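Local coordinates for protein BauA (Acinetobacter baumannii, PDB 6HCP) that serves as an outer-membrane, TonB-dependent receptor for ferric preacinetobactin and probably carries this siderophore-bound iron into the cell, at residues I124-F127 with Y128-P132; K268-K271 with A272-L276; K355-G359 with S360-Q364; Y379-R382 with I383-F387. All coordinates share one frame; numbering follows the deposited sequence.

Contact 1: residues I124-F127 with Y128-P132; sequences ITPF and YRTSP
The ring of Phe127 turns its edge to one face of the Tyr128 ring, a T-shaped pair between consecutive residues with centroids 4.7 Å apart and planes at 71°. Phe127 CD2 stands over the centre of the tyrosine ring, and Phe127 CE2 comes within 3.5 Å of Tyr128 CZ. With Phe127 CG trans to its own nitrogen (chi1 -160°) and Tyr128 CG beside its nitrogen (chi1 -83°), the two side chains lie side by side and point the same way. Tyr315 adds another edge-to-face partner for Tyr128, and Phe341 meets the ring of Phe127, both from the surrounding barrel.

Across the bend, Pro126 packs against Thr130 at nearly a right angle. The proline ring rests against the threonine hydroxyl, with Pro126 CD 3.2 Å from Thr130 OG1, and Pro126 CB also approaches Arg129 O at 3.3 Å. No direct hydrogen bond joins the two limbs. Instead a water donates to Pro126 O at 2.9 Å and is hydrogen-bonded to Thr130 OG1 at 2.7 Å, bridging the bend.

The guanidinium of Arg129 engages Gly99 O and Asp249, the latter through a salt bridge to the barrel, while Asp287, Thr113 and Glu102 hold the loop backbone from outside. Within the bend of this plug-domain loop the link is aromatic and proline packing plus one water, which gives polar partners to a carbonyl and a hydroxyl of two buried residues.

Contact 2: residues K268-K271 with A272-L276; sequences KPPK and ADTLL. With EDO (1,2-ethanediol), chain B.
A type I beta turn running from Lys271 to Thr274 organises this contact, in the long loop between strands 258-259 and 282-297. Its closing bond runs from Thr274 N to Lys271 O, 3.0 Å long. The same oxygen receives the hydroxyl of its turn partner, Thr274 OG1 lying 2.6 Å from Lys271 O. With OG1 set beside its own backbone nitrogen (chi1 -55°), Thr274 brings both donors to one carbonyl.

Over the turn, the lysine chain runs extended to CE and then bends at its last torsion. Lys271 NZ thereby reaches Asp273 OD1 at 2.8 Å in a salt bridge, meeting it on the syn side but 33° out of the carboxylate plane. Pro270 CB packs against Thr274 OG1 at 3.5 Å, and farther along Pro270 CG meets Leu276 CD2 more loosely at 4.4 Å. Trp682 touches both of these apolar side chains. A bound ethanediol accepts a nearly straight bond from Leu275 N to its O1, 2.9 Å long.

Two donors of one residue therefore grip a single carbonyl, which should limit rotation of the threonine side chain, while the adjacent ion pair pairs the lysine charge within the turn itself.

Contact 3: residues K355-G359 with S360-Q364; sequences KFETG and SVKHQ
The tight beta hairpin joining strands 331-358 and 361-381 turns here through a type II' beta turn from Thr358 to Val361. Gly359 takes the positive phi (58°) that the second position of such a turn requires. Thr358 and Val361 close the turn as a hydrogen-bonded antiparallel pair, with Thr358 N 2.9 Å from Val361 O and the reverse bond from Val361 N to Thr358 O at 3.0 Å. Phe356 and His363 form the next hydrogen-bonded pair, in which His363 N approaches Phe356 O at 2.7 Å.

On the face carrying Phe356, Thr358, Val361 and His363, the phenyl and imidazole rings make an offset stack, centroids 4.3 Å apart and planes at 17°. Phe356 CG sits between its backbone N and carbonyl carbon (chi1 62°), which lays the phenyl over the histidine. The methylene of the histidine sits over the centre of the phenyl, His363 CB lying 3.5 Å from the Phe356 ring centroid in a CH-pi contact. At its edge the imidazole meets the threonine hydroxyl, with His363 NE2 hydrogen-bonded to Thr358 OG1 at 2.9 Å. On the other face of the sheet, Lys355 and Gln364 run alongside each other, Lys355 CG touching Gln364 CG at 3.7 Å.

His363 ND1 is hydrogen-bonded to Asp427, so both ring nitrogens have partners. Strand 412-431 flanks the hairpin, pairing its backbone with Lys362 and Gln364 and packing Leu429 against Val361 and His363.

Contact 4: residues Y379-R382 with I383-F387; sequences YGYR and IIPGF. With EDO (1,2-ethanediol), chain Q.
With CG beside its backbone nitrogen (chi1 -71°), Tyr381 presents one face of its ring to Pro385, four residues on. Pro385 CD lies 3.6 Å from the centroid of the Tyr381 ring and 20° off its normal, a CH-pi contact displaced toward the rim carrying Tyr381 CE1. The proline side chain crosses the tyrosine at about a right angle. Nearer the backbone, Ile384 CG1 packs on Tyr381 CB at 3.9 Å.

In Arg382, CG is trans to the nitrogen (chi1 -155°) and the chain bends at chi3. Its guanidinium consequently folds over the neighbouring isoleucine: Ile383 CG1 lies over one face, toward its rim, and Arg382 NH2 is 3.3 Å from Ile383 CD1. The two side chains lie side by side and point the same way.

Beyond the tyrosine, a type II beta turn spans Ile384 to Phe387, closed by Phe387 N to Ile384 O at 2.9 Å. A bound ethanediol makes a weak hydrogen bond to Pro385 O and is also hydrogen-bonded to Glu407 O and Thr409 OG1.

The contact marks the exit of strand 361-381 into the loop leading to strand 391-394. Tyr381 pairs its backbone with Gln338 of strand 331-358, against which Ile384 also packs.

Contact 1 belongs to the plug domain, near the middle of the chain, whereas the other three lie in the barrel and its loops. Contacts 3 and 4 share strand 361-381: residues 355-364 make the hairpin at its start and residues 379-387 the turn after its end, with centres about 64 Å apart on opposite sides of the chain's centre. Contacts 2 and 4 are both loop turns, with centres about 27 Å apart and nearest atoms about 15 Å. Contact 1 comes to about 11 Å of contact 4 and about 12 Å of contact 2, nearest atoms, without touching either. Strand 331-358 links three of them, supplying Phe341 to contact 1 and Gln338 to contact 4, and ending in contact 3.

Contact 1: residues I124-F127 with Y128-P132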
loop_
_atom_site.group_PDB
_atom_site.type_symbol
_atom_site.label_atom_id
_atom_site.label_comp_id
_atom_site.label_asym_id
_atom_site.label_seq_id
_atom_site.Cartn_x
_atom_site.Cartn_y
_atom_site.Cartn_z
ATOM N N ILE A 124 30.421 27.941 -5.733
ATOM C CA ILE A 124 30.812 26.902 -6.712
ATOM C C ILE A 124 29.658 25.919 -6.996
ATOM O O ILE A 124 29.537 25.381 -8.114
ATOM C CB ILE A 124 32.052 26.135 -6.223
ATOM C CG1 ILE A 124 33.165 27.082 -5.770
ATOM C CG2 ILE A 124 32.527 25.153 -7.277
ATOM C CD1 ILE A 124 33.570 28.060 -6.850
ATOM N N THR A 125 28.923 25.569 -5.943
ATOM C CA THR A 125 27.881 24.526 -5.965
ATOM C C THR A 125 26.701 24.935 -6.835
ATOM O O THR A 125 26.452 26.116 -7.090
ATOM C CB THR A 125 27.422 24.210 -4.532
ATOM O OG1 THR A 125 27.183 25.440 -3.851
ATOM C CG2 THR A 125 28.426 23.392 -3.754
ATOM N N PRO A 126 25.869 23.965 -7.276
ATOM C CA PRO A 126 24.662 24.291 -8.030
ATOM C C PRO A 126 23.750 25.260 -7.269
ATOM O O PRO A 126 23.685 25.207 -6.052
ATOM C CB PRO A 126 24.017 22.915 -8.249
ATOM C CG PRO A 126 25.196 21.980 -8.264
ATOM C CD PRO A 126 26.110 22.516 -7.184
ATOM N N PHE A 127 23.084 26.142 -8.008
ATOM C CA PHE A 127 22.403 27.298 -7.421
ATOM C C PHE A 127 21.212 26.877 -6.542
ATOM O O PHE A 127 21.035 27.410 -5.470
ATOM C CB PHE A 127 21.925 28.219 -8.537
ATOM C CG PHE A 127 21.644 29.638 -8.116
ATOM C CD1 PHE A 127 22.680 30.535 -7.907
ATOM C CD2 PHE A 127 20.343 30.107 -8.008
ATOM C CE1 PHE A 127 22.410 31.871 -7.631
ATOM C CE2 PHE A 127 20.079 31.429 -7.695
ATOM C CZ PHE A 127 21.118 32.313 -7.494
ATOM N N TYR A 128 20.401 25.916 -7.004
ATOM C CA TYR A 128 19.095 25.655 -6.380
ATOM C C TYR A 128 18.909 24.183 -5.976
ATOM O O TYR A 128 18.079 23.897 -5.112
ATOM C CB TYR A 128 17.962 26.054 -7.321
ATOM C CG TYR A 128 17.582 27.506 -7.333
ATOM C CD1 TYR A 128 17.717 28.318 -6.215
ATOM C CD2 TYR A 128 17.129 28.089 -8.503
ATOM C CE1 TYR A 128 17.297 29.638 -6.229
ATOM C CE2 TYR A 128 16.654 29.388 -8.524
ATOM C CZ TYR A 128 16.796 30.182 -7.402
ATOM O OH TYR A 128 16.377 31.469 -7.466
ATOM N N ARG A 129 19.534 23.238 -6.688
ATOM C CA ARG A 129 19.432 21.823 -6.286
ATOM C C ARG A 129 20.702 21.089 -6.698
ATOM O O ARG A 129 21.182 21.275 -7.798
ATOM C CB ARG A 129 18.195 21.160 -6.907
ATOM C CG ARG A 129 18.057 19.666 -6.607
ATOM C CD ARG A 129 16.595 19.256 -6.458
ATOM N NE ARG A 129 15.827 19.586 -7.636
ATOM C CZ ARG A 129 14.732 20.325 -7.658
ATOM N NH1 ARG A 129 14.017 20.521 -6.549
ATOM N NH2 ARG A 129 14.293 20.740 -8.832
ATOM N N THR A 130 21.217 20.271 -5.779
ATOM C CA THR A 130 22.439 19.549 -5.955
ATOM C C THR A 130 22.173 18.051 -5.790
ATOM O O THR A 130 21.891 17.597 -4.686
ATOM C CB THR A 130 23.526 20.044 -4.984
ATOM O OG1 THR A 130 23.774 21.421 -5.274
ATOM C CG2 THR A 130 24.813 19.258 -5.120
ATOM N N SER A 131 22.446 17.280 -6.854
ATOM C CA SER A 131 22.447 15.806 -6.755
ATOM C C SER A 131 23.788 15.353 -6.185
ATOM O O SER A 131 24.838 15.910 -6.502
ATOM C CB SER A 131 22.130 15.150 -8.095
ATOM O OG SER A 131 21.748 13.786 -7.902
ATOM N N PRO A 132 23.798 14.463 -5.180
ATOM C CA PRO A 132 25.008 14.279 -4.381
ATOM C C PRO A 132 26.043 13.222 -4.813
ATOM O O PRO A 132 26.947 12.907 -4.015
ATOM C CB PRO A 132 24.444 13.861 -3.019
ATOM C CG PRO A 132 23.155 13.147 -3.349
ATOM C CD PRO A 132 22.602 13.866 -4.557
HETATM O O HOH W 1 21.995 23.372 -4.584
#

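Contact 2: residues K268-K271 with A272-L276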
loop_
_atom_site.group_PDB
_atom_site.type_symbol
_atom_site.label_atom_id
_atom_site.label_comp_id
_atom_site.label_asym_id
_atom_site.label_seq_id
_atom_site.Cartn_x
_atom_site.Cartn_y
_atom_site.Cartn_z
ATOM N N LYS A 268 -8.926 21.234 3.185
ATOM C CA LYS A 268 -8.242 19.983 3.366
ATOM C C LYS A 268 -7.367 19.671 2.158
ATOM O O LYS A 268 -7.725 19.967 1.018
ATOM C CB LYS A 268 -9.262 18.874 3.624
ATOM C CG LYS A 268 -9.906 18.979 4.996
ATOM C CD LYS A 268 -10.419 17.644 5.512
ATOM C CE LYS A 268 -11.501 17.804 6.551
ATOM N NZ LYS A 268 -10.960 18.539 7.706
ATOM N N PRO A 269 -6.149 19.133 2.388
ATOM C CA PRO A 269 -5.240 18.837 1.292
ATOM C C PRO A 269 -5.820 17.763 0.378
ATOM O O PRO A 269 -6.424 16.807 0.842
ATOM C CB PRO A 269 -3.950 18.366 1.975
ATOM C CG PRO A 269 -4.362 17.956 3.360
ATOM C CD PRO A 269 -5.585 18.788 3.703
ATOM N N PRO A 270 -5.724 17.960 -0.948
ATOM C CA PRO A 270 -5.963 16.892 -1.919
ATOM C C PRO A 270 -4.992 15.739 -1.669
ATOM O O PRO A 270 -4.025 15.882 -0.903
ATOM C CB PRO A 270 -5.651 17.538 -3.282
ATOM C CG PRO A 270 -5.726 19.017 -3.022
ATOM C CD PRO A 270 -5.281 19.203 -1.588
ATOM N N LYS A 271 -5.192 14.633 -2.383
ATOM C CA LYS A 271 -4.309 13.484 -2.195
ATOM C C LYS A 271 -2.873 13.891 -2.541
ATOM O O LYS A 271 -2.631 14.772 -3.397
ATOM C CB LYS A 271 -4.818 12.271 -2.986
ATOM C CG LYS A 271 -5.001 12.459 -4.474
ATOM C CD LYS A 271 -5.540 11.184 -5.134
ATOM C CE LYS A 271 -5.778 11.339 -6.622
ATOM N NZ LYS A 271 -4.533 11.708 -7.343
ATOM N N ALA A 272 -1.930 13.165 -1.940
ATOM C CA ALA A 272 -0.541 13.592 -1.852
ATOM C C ALA A 272 0.123 13.686 -3.229
ATOM O O ALA A 272 1.078 14.454 -3.388
ATOM C CB ALA A 272 0.220 12.675 -0.920
ATOM N N ASP A 273 -0.369 12.939 -4.239
ATOM C CA ASP A 273 0.289 12.926 -5.543
ATOM C C ASP A 273 -0.319 13.969 -6.497
ATOM O O ASP A 273 0.048 14.027 -7.642
ATOM C CB ASP A 273 0.299 11.531 -6.189
ATOM C CG ASP A 273 -1.078 10.908 -6.370
ATOM O OD1 ASP A 273 -2.074 11.545 -5.995
ATOM O OD2 ASP A 273 -1.143 9.760 -6.846
ATOM N N THR A 274 -1.152 14.872 -5.983
ATOM C CA THR A 274 -1.763 15.930 -6.770
ATOM C C THR A 274 -0.695 16.984 -7.117
ATOM O O THR A 274 -0.005 17.449 -6.246
ATOM C CB THR A 274 -2.916 16.574 -5.993
ATOM O OG1 THR A 274 -3.861 15.577 -5.592
ATOM C CG2 THR A 274 -3.622 17.671 -6.750
ATOM N N LEU A 275 -0.732 17.488 -8.351
ATOM C CA LEU A 275 0.065 18.631 -8.764
ATOM C C LEU A 275 -0.863 19.843 -8.878
ATOM O O LEU A 275 -1.787 19.847 -9.670
ATOM C CB LEU A 275 0.731 18.335 -10.107
ATOM C CG LEU A 275 1.573 19.483 -10.647
ATOM C CD1 LEU A 275 2.720 19.809 -9.697
ATOM C CD2 LEU A 275 2.083 19.172 -12.040
ATOM N N LEU A 276 -0.605 20.866 -8.070
ATOM C CA LEU A 276 -1.483 22.049 -8.005
ATOM C C LEU A 276 -0.934 23.225 -8.827
ATOM O O LEU A 276 -1.402 24.355 -8.704
ATOM C CB LEU A 276 -1.662 22.441 -6.541
ATOM C CG LEU A 276 -2.504 21.477 -5.711
ATOM C CD1 LEU A 276 -2.660 21.992 -4.299
ATOM C CD2 LEU A 276 -3.881 21.255 -6.349
HETATM C C1 EDO B . -3.302 15.452 -9.765
HETATM O O1 EDO B . -2.415 16.317 -10.457
HETATM C C2 EDO B . -4.620 15.642 -10.477
HETATM O O2 EDO B . -4.422 16.904 -11.126
#

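Contact 3: residues K355-G359 with S360-Q364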
loop_
_atom_site.group_PDB
_atom_site.type_symbol
_atom_site.label_atom_id
_atom_site.label_comp_id
_atom_site.label_asym_id
_atom_site.label_seq_id
_atom_site.Cartn_x
_atom_site.Cartn_y
_atom_site.Cartn_z
ATOM N N LYS A 355 51.387 27.409 14.038
ATOM C CA LYS A 355 51.373 26.971 15.416
ATOM C C LYS A 355 52.574 27.564 16.159
ATOM O O LYS A 355 53.623 27.800 15.549
ATOM C CB LYS A 355 51.464 25.448 15.493
ATOM C CG LYS A 355 50.328 24.697 14.819
ATOM C CD LYS A 355 50.494 23.193 14.867
ATOM C CE LYS A 355 49.446 22.496 14.027
ATOM N NZ LYS A 355 49.607 21.026 14.067
ATOM N N PHE A 356 52.379 27.813 17.453
ATOM C CA PHE A 356 53.437 28.216 18.366
ATOM C C PHE A 356 52.961 27.899 19.778
ATOM O O PHE A 356 51.802 27.520 19.978
ATOM C CB PHE A 356 53.803 29.697 18.186
ATOM C CG PHE A 356 52.683 30.670 18.479
ATOM C CD1 PHE A 356 52.476 31.159 19.754
ATOM C CD2 PHE A 356 51.882 31.150 17.451
ATOM C CE1 PHE A 356 51.425 32.022 20.020
ATOM C CE2 PHE A 356 50.877 32.071 17.702
ATOM C CZ PHE A 356 50.630 32.482 18.991
ATOM N N GLU A 357 53.880 27.985 20.750
ATOM C CA GLU A 357 53.588 27.694 22.122
ATOM C C GLU A 357 54.058 28.853 22.999
ATOM O O GLU A 357 55.051 29.485 22.704
ATOM C CB GLU A 357 54.271 26.392 22.564
ATOM C CG GLU A 357 54.042 25.265 21.584
ATOM C CD GLU A 357 54.400 23.879 22.086
ATOM O OE1 GLU A 357 54.915 23.770 23.212
ATOM O OE2 GLU A 357 54.105 22.909 21.361
ATOM N N THR A 358 53.246 29.176 24.005
ATOM C CA THR A 358 53.589 30.137 25.031
ATOM C C THR A 358 53.506 29.429 26.379
ATOM O O THR A 358 52.406 29.170 26.891
ATOM C CB THR A 358 52.674 31.376 24.982
ATOM O OG1 THR A 358 51.324 30.979 25.226
ATOM C CG2 THR A 358 52.769 32.107 23.659
ATOM N N GLY A 359 54.673 29.050 26.915
ATOM C CA GLY A 359 54.720 28.178 28.078
ATOM C C GLY A 359 54.003 26.868 27.799
ATOM O O GLY A 359 54.234 26.255 26.770
ATOM N N SER A 360 53.034 26.528 28.647
ATOM C CA SER A 360 52.288 25.272 28.527
ATOM C C SER A 360 51.020 25.427 27.659
ATOM O O SER A 360 50.152 24.529 27.652
ATOM C CB SER A 360 51.912 24.778 29.888
ATOM O OG SER A 360 50.945 25.639 30.488
ATOM N N VAL A 361 50.890 26.566 26.960
ATOM C CA VAL A 361 49.702 26.858 26.126
ATOM C C VAL A 361 50.082 26.748 24.651
ATOM O O VAL A 361 51.028 27.364 24.213
ATOM C CB VAL A 361 49.121 28.244 26.449
ATOM C CG1 VAL A 361 47.901 28.553 25.587
ATOM C CG2 VAL A 361 48.789 28.366 27.922
ATOM N N LYS A 362 49.378 25.880 23.914
ATOM C CA LYS A 362 49.606 25.684 22.512
ATOM C C LYS A 362 48.643 26.583 21.712
ATOM O O LYS A 362 47.468 26.689 22.041
ATOM C CB LYS A 362 49.376 24.217 22.140
ATOM C CG LYS A 362 50.384 23.238 22.725
ATOM C CD LYS A 362 50.114 21.803 22.315
ATOM C CE LYS A 362 51.062 20.824 22.975
ATOM N NZ LYS A 362 50.411 19.514 23.217
ATOM N N HIS A 363 49.159 27.157 20.632
ATOM C CA HIS A 363 48.426 28.069 19.756
ATOM C C HIS A 363 48.363 27.473 18.355
ATOM O O HIS A 363 49.382 27.047 17.790
ATOM C CB HIS A 363 49.081 29.459 19.729
ATOM C CG HIS A 363 49.056 30.186 21.031
ATOM N ND1 HIS A 363 48.311 31.336 21.202
ATOM C CD2 HIS A 363 49.748 29.999 22.187
ATOM C CE1 HIS A 363 48.512 31.808 22.421
ATOM N NE2 HIS A 363 49.322 30.950 23.080
ATOM N N GLN A 364 47.148 27.462 17.790
ATOM C CA GLN A 364 46.929 27.126 16.390
ATOM C C GLN A 364 46.084 28.245 15.782
ATOM O O GLN A 364 44.997 28.511 16.294
ATOM C CB GLN A 364 46.128 25.827 16.278
ATOM C CG GLN A 364 46.659 24.799 15.301
ATOM C CD GLN A 364 45.958 23.489 15.581
ATOM O OE1 GLN A 364 46.434 22.670 16.363
ATOM N NE2 GLN A 364 44.697 23.424 15.193
#

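Contact 4: residues Y379-R382 with I383-F387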
loop_
_atom_site.group_PDB
_atom_site.type_symbol
_atom_site.label_atom_id
_atom_site.label_comp_id
_atom_site.label_asym_id
_atom_site.label_seq_id
_atom_site.Cartn_x
_atom_site.Cartn_y
_atom_site.Cartn_z
ATOM N N TYR A 379 15.690 38.084 -16.850
ATOM C CA TYR A 379 14.689 38.169 -17.897
ATOM C C TYR A 379 13.360 37.732 -17.298
ATOM O O TYR A 379 13.341 36.865 -16.419
ATOM C CB TYR A 379 15.011 37.207 -19.039
ATOM C CG TYR A 379 16.372 37.341 -19.649
ATOM C CD1 TYR A 379 17.499 36.895 -18.986
ATOM C CD2 TYR A 379 16.540 37.925 -20.899
ATOM C CE1 TYR A 379 18.762 37.031 -19.530
ATOM C CE2 TYR A 379 17.802 38.117 -21.435
ATOM C CZ TYR A 379 18.914 37.652 -20.761
ATOM O OH TYR A 379 20.156 37.785 -21.310
ATOM N N GLY A 380 12.254 38.320 -17.745
ATOM C CA GLY A 380 10.982 37.783 -17.305
ATOM C C GLY A 380 9.761 38.501 -17.834
ATOM O O GLY A 380 9.826 39.614 -18.335
ATOM N N TYR A 381 8.620 37.819 -17.679
ATOM C CA TYR A 381 7.292 38.407 -17.765
ATOM C C TYR A 381 6.584 38.221 -16.425
ATOM O O TYR A 381 6.368 37.081 -15.972
ATOM C CB TYR A 381 6.412 37.699 -18.801
ATOM C CG TYR A 381 6.776 37.911 -20.244
ATOM C CD1 TYR A 381 6.600 39.143 -20.857
ATOM C CD2 TYR A 381 7.058 36.820 -21.048
ATOM C CE1 TYR A 381 6.817 39.304 -22.218
ATOM C CE2 TYR A 381 7.287 36.963 -22.402
ATOM C CZ TYR A 381 7.151 38.204 -22.989
ATOM O OH TYR A 381 7.350 38.289 -24.330
ATOM N N ARG A 382 6.085 39.326 -15.885
ATOM C CA ARG A 382 5.100 39.290 -14.838
ATOM C C ARG A 382 3.727 38.994 -15.458
ATOM O O ARG A 382 2.874 38.402 -14.824
ATOM C CB ARG A 382 5.093 40.619 -14.073
ATOM C CG ARG A 382 4.566 40.503 -12.649
ATOM C CD ARG A 382 4.446 41.831 -11.914
ATOM N NE ARG A 382 3.633 42.810 -12.631
ATOM C CZ ARG A 382 2.302 42.859 -12.617
ATOM N NH1 ARG A 382 1.609 42.037 -11.847
ATOM N NH2 ARG A 382 1.666 43.718 -13.393
ATOM N N ILE A 383 3.480 39.560 -16.640
ATOM C CA ILE A 383 2.259 39.309 -17.417
ATOM C C ILE A 383 2.691 38.836 -18.802
ATOM O O ILE A 383 3.424 39.528 -19.489
ATOM C CB ILE A 383 1.374 40.571 -17.511
ATOM C CG1 ILE A 383 0.995 41.140 -16.141
ATOM C CG2 ILE A 383 0.138 40.287 -18.347
ATOM C CD1 ILE A 383 0.378 42.519 -16.204
ATOM N N ILE A 384 2.359 37.593 -19.149
ATOM C CA ILE A 384 2.742 37.028 -20.416
ATOM C C ILE A 384 1.750 37.509 -21.474
ATOM O O ILE A 384 0.547 37.271 -21.346
ATOM C CB ILE A 384 2.751 35.492 -20.349
ATOM C CG1 ILE A 384 3.642 34.957 -19.227
ATOM C CG2 ILE A 384 3.141 34.902 -21.686
ATOM C CD1 ILE A 384 3.546 33.466 -19.063
ATOM N N PRO A 385 2.221 38.139 -22.575
ATOM C CA PRO A 385 1.328 38.549 -23.663
ATOM C C PRO A 385 0.512 37.366 -24.210
ATOM O O PRO A 385 1.071 36.320 -24.556
ATOM C CB PRO A 385 2.272 39.123 -24.734
ATOM C CG PRO A 385 3.527 39.495 -23.971
ATOM C CD PRO A 385 3.626 38.484 -22.842
ATOM N N GLY A 386 -0.815 37.512 -24.192
ATOM C CA GLY A 386 -1.722 36.482 -24.699
ATOM C C GLY A 386 -2.155 35.520 -23.603
ATOM O O GLY A 386 -2.956 34.622 -23.834
ATOM N N PHE A 387 -1.599 35.682 -22.399
ATOM C CA PHE A 387 -1.820 34.714 -21.305
ATOM C C PHE A 387 -2.036 35.479 -20.001
ATOM O O PHE A 387 -1.511 35.106 -18.941
ATOM C CB PHE A 387 -0.627 33.764 -21.192
ATOM C CG PHE A 387 -0.513 32.751 -22.294
ATOM C CD1 PHE A 387 0.112 33.065 -23.492
ATOM C CD2 PHE A 387 -0.993 31.464 -22.123
ATOM C CE1 PHE A 387 0.164 32.150 -24.529
ATOM C CE2 PHE A 387 -0.900 30.533 -23.145
ATOM C CZ PHE A 387 -0.316 30.872 -24.343
HETATM C C1 EDO Q . 4.763 34.642 -24.813
HETATM O O1 EDO Q . 5.780 33.933 -25.513
HETATM C C2 EDO Q . 3.717 35.146 -25.792
HETATM O O2 EDO Q . 2.705 34.147 -25.938
#